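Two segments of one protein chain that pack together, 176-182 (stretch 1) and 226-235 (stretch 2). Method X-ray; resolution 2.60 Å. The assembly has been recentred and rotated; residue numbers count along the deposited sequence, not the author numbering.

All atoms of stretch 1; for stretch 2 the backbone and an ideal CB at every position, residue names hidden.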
# COMPACT_ATOMS: atom_id res chain seq x y z
N ALA A 176 -9.03 8.46 29.25
CA ALA A 176 -9.46 7.25 28.52
C ALA A 176 -9.15 5.94 29.24
O ALA A 176 -8.09 5.78 29.89
CB ALA A 176 -8.89 7.23 27.10
N ILE A 177 -10.11 5.03 29.14
CA ILE A 177 -9.98 3.67 29.60
C ILE A 177 -10.05 2.82 28.34
O ILE A 177 -10.94 3.04 27.51
CB ILE A 177 -11.17 3.33 30.49
CG1 ILE A 177 -11.10 4.11 31.81
CG2 ILE A 177 -11.34 1.82 30.64
CD1 ILE A 177 -12.37 4.12 32.67
N ILE A 178 -9.15 1.84 28.21
CA ILE A 178 -9.09 0.97 27.03
C ILE A 178 -9.60 -0.46 27.28
O ILE A 178 -9.22 -1.15 28.24
CB ILE A 178 -7.66 0.83 26.49
CG1 ILE A 178 -7.05 2.21 26.29
CG2 ILE A 178 -7.63 -0.03 25.20
CD1 ILE A 178 -5.59 2.16 25.85
N VAL A 179 -10.37 -0.92 26.31
CA VAL A 179 -10.96 -2.22 26.27
C VAL A 179 -10.40 -2.92 24.99
O VAL A 179 -10.20 -2.29 23.94
CB VAL A 179 -12.47 -1.92 26.30
CG1 VAL A 179 -13.30 -2.63 25.27
CG2 VAL A 179 -13.02 -1.99 27.74
N ASN A 180 -10.10 -4.21 25.11
CA ASN A 180 -9.55 -5.04 24.05
C ASN A 180 -10.43 -6.31 23.89
O ASN A 180 -10.15 -7.35 24.47
CB ASN A 180 -8.12 -5.46 24.40
CG ASN A 180 -7.18 -4.27 24.64
OD1 ASN A 180 -6.36 -3.93 23.76
ND2 ASN A 180 -7.25 -3.65 25.82
N PRO A 181 -11.52 -6.23 23.13
CA PRO A 181 -12.33 -7.41 22.83
C PRO A 181 -11.54 -8.45 22.02
O PRO A 181 -10.64 -8.08 21.28
CB PRO A 181 -13.43 -6.87 21.92
CG PRO A 181 -13.36 -5.38 22.02
CD PRO A 181 -11.96 -5.04 22.39
N SER A 182 -11.85 -9.73 22.21
CA SER A 182 -11.29 -10.78 21.38
C SER A 182 -12.16 -10.84 20.12
O SER A 182 -12.55 -9.81 19.58
CB SER A 182 -11.28 -12.12 22.12
OG SER A 182 -12.59 -12.54 22.50
N UNK A 226 -19.22 -5.63 28.89
CA UNK A 226 -17.89 -5.29 29.39
C UNK A 226 -17.51 -3.83 29.16
O UNK A 226 -16.79 -3.25 29.96
CB UNK A 226 -16.85 -6.19 28.73
N UNK A 227 -18.01 -3.21 28.08
CA UNK A 227 -17.80 -1.78 27.89
C UNK A 227 -18.49 -1.00 29.01
O UNK A 227 -17.95 -0.01 29.50
CB UNK A 227 -18.32 -1.33 26.52
N UNK A 228 -19.69 -1.42 29.39
CA UNK A 228 -20.43 -0.67 30.40
C UNK A 228 -19.70 -0.75 31.73
O UNK A 228 -19.54 0.26 32.44
CB UNK A 228 -21.86 -1.20 30.54
N UNK A 229 -19.20 -1.95 32.02
CA UNK A 229 -18.42 -2.22 33.25
C UNK A 229 -17.14 -1.44 33.30
O UNK A 229 -16.69 -1.09 34.38
CB UNK A 229 -18.10 -3.71 33.37
N UNK A 230 -16.53 -1.17 32.13
CA UNK A 230 -15.31 -0.37 32.13
C UNK A 230 -15.61 1.09 32.42
O UNK A 230 -14.81 1.75 33.09
CB UNK A 230 -14.59 -0.50 30.79
N UNK A 231 -16.76 1.58 31.93
CA UNK A 231 -17.25 2.89 32.30
C UNK A 231 -17.55 2.98 33.81
O UNK A 231 -17.25 4.01 34.43
CB UNK A 231 -18.50 3.22 31.49
N UNK A 232 -18.14 1.93 34.39
CA UNK A 232 -18.51 1.98 35.82
C UNK A 232 -17.35 1.78 36.78
O UNK A 232 -17.19 2.58 37.69
CB UNK A 232 -19.57 0.92 36.11
N UNK A 233 -16.49 0.77 36.54
CA UNK A 233 -15.47 0.37 37.54
C UNK A 233 -14.03 0.38 37.03
O UNK A 233 -13.12 -0.05 37.74
CB UNK A 233 -15.79 -1.04 38.05
N UNK A 234 -13.79 0.86 35.81
CA UNK A 234 -12.44 0.79 35.21
C UNK A 234 -11.63 2.00 35.60
O UNK A 234 -12.22 3.01 35.93
CB UNK A 234 -12.52 0.69 33.69
N UNK A 235 -10.30 1.90 35.56
CA UNK A 235 -9.41 3.01 35.89
C UNK A 235 -8.81 3.65 34.64
O UNK A 235 -8.28 2.97 33.76
CB UNK A 235 -8.29 2.53 36.81

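A strand, 176-181, lies beneath a helix that runs nearly antiparallel to it, at 153° between their directions and 9.2 Å between axes at closest approach. The strand alternates: Ile177 and Val179 aim their CA-to-CB bonds at the helix, while Ala176, Ile178 and Asn180 aim theirs away. What stretch 1 offers is therefore a narrow, wholly aliphatic surface.

Position 226 points toward the strand, yet nothing of stretch 1 lies within 5.5 Å of its ideal CB. Its helical backbone angles suit most residues, proline being the doubtful one, so this contact prescribes little. The deposited residue is Gly226, whose O accepts a hydrogen bond from the backbone N of position 230 at 3.0 Å.

At 227 the bond points sideways, and the ideal CB stands 5.3 Å from Val179 CG1. A small residue would leave that methyl untouched; a longer aliphatic or a flat ring could swing back over it. The choice is His227, with chi1 in the m well. Its ring lays a face against Val179, CG1 sitting 3.8 Å from the ring centroid and 21° off the normal, a CH-pi contact. Pro181 CG approaches the same ring obliquely.

Positions 228 and 229 are out of reach, and stretch 1 leaves them free; they are Ala228 and Leu229.

Position 230 sits close against the strand. Its CB points toward the strand, and the ideal atom already lies 3.7 Å from Val179 CG2 and 4.0 Å from Ile177 CG2. One methyl fills this space well; glycine would lack that contact, and a larger side chain would have to find a way past both. Ala230 fits, its CB packing 3.8 Å from Val179 CG2 and 4.0 Å from Ile177 CG2. The backbone takes part as well, with Ile177 CD1 3.4 Å from Ala230 O.

Positions 231, 232 and 233 point away, so many helix-compatible residues would serve, polar ones included. They are Leu231, Glu232, whose OE2 is hydrogen-bonded elsewhere in the structure, and Arg233.

At 234 the chain leaves helical angles, at phi/psi -88/157, values open to most residues. The space is less generous: an ideal CB would sit 3.5 Å from Ile177 CG2 and clash at 2.6 Å with Ala230 O. Glycine is the clear fit, and Gly234 it is. Without a side chain, it meets the strand through its backbone, Ile177 CD1 lying 3.4 Å from Gly234 O.

Position 235 points away and stretch 1 sets no demand on its side chain; many residues would serve, long polar ones among them. Lys235 extends outward, while its backbone O stays 3.6 Å from Ile177 CG1.

Stretch 2 (226-235) GHALALERGK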
# COMPACT_ATOMS: atom_id res chain seq x y z
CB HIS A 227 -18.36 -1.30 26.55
CG HIS A 227 -17.55 -1.68 25.36
ND1 HIS A 227 -16.91 -0.74 24.57
CD2 HIS A 227 -17.32 -2.88 24.78
CE1 HIS A 227 -16.29 -1.36 23.57
NE2 HIS A 227 -16.53 -2.65 23.68
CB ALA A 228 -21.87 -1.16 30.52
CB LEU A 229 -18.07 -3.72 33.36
CG LEU A 229 -19.32 -4.60 33.43
CD1 LEU A 229 -18.99 -6.09 33.32
CD2 LEU A 229 -20.09 -4.23 34.69
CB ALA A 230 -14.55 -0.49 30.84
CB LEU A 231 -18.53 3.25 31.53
CG LEU A 231 -19.28 4.45 32.12
CD1 LEU A 231 -18.61 5.75 31.81
CD2 LEU A 231 -20.68 4.54 31.58
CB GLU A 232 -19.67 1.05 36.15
CG GLU A 232 -20.99 1.62 35.65
CD GLU A 232 -21.91 0.55 35.05
OE1 GLU A 232 -21.69 -0.65 35.31
OE2 GLU A 232 -22.87 0.92 34.30
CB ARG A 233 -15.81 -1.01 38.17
CG ARG A 233 -17.30 -1.25 38.45
CD ARG A 233 -17.64 -2.63 39.04
NE ARG A 233 -17.67 -2.65 40.51
CZ ARG A 233 -16.98 -3.48 41.30
NH1 ARG A 233 -16.17 -4.43 40.79
NH2 ARG A 233 -17.11 -3.39 42.62
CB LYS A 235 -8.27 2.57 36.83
CG LYS A 235 -8.71 2.42 38.27
CD LYS A 235 -7.75 1.54 39.08
CE LYS A 235 -8.32 1.27 40.47
NZ LYS A 235 -7.74 0.11 41.23
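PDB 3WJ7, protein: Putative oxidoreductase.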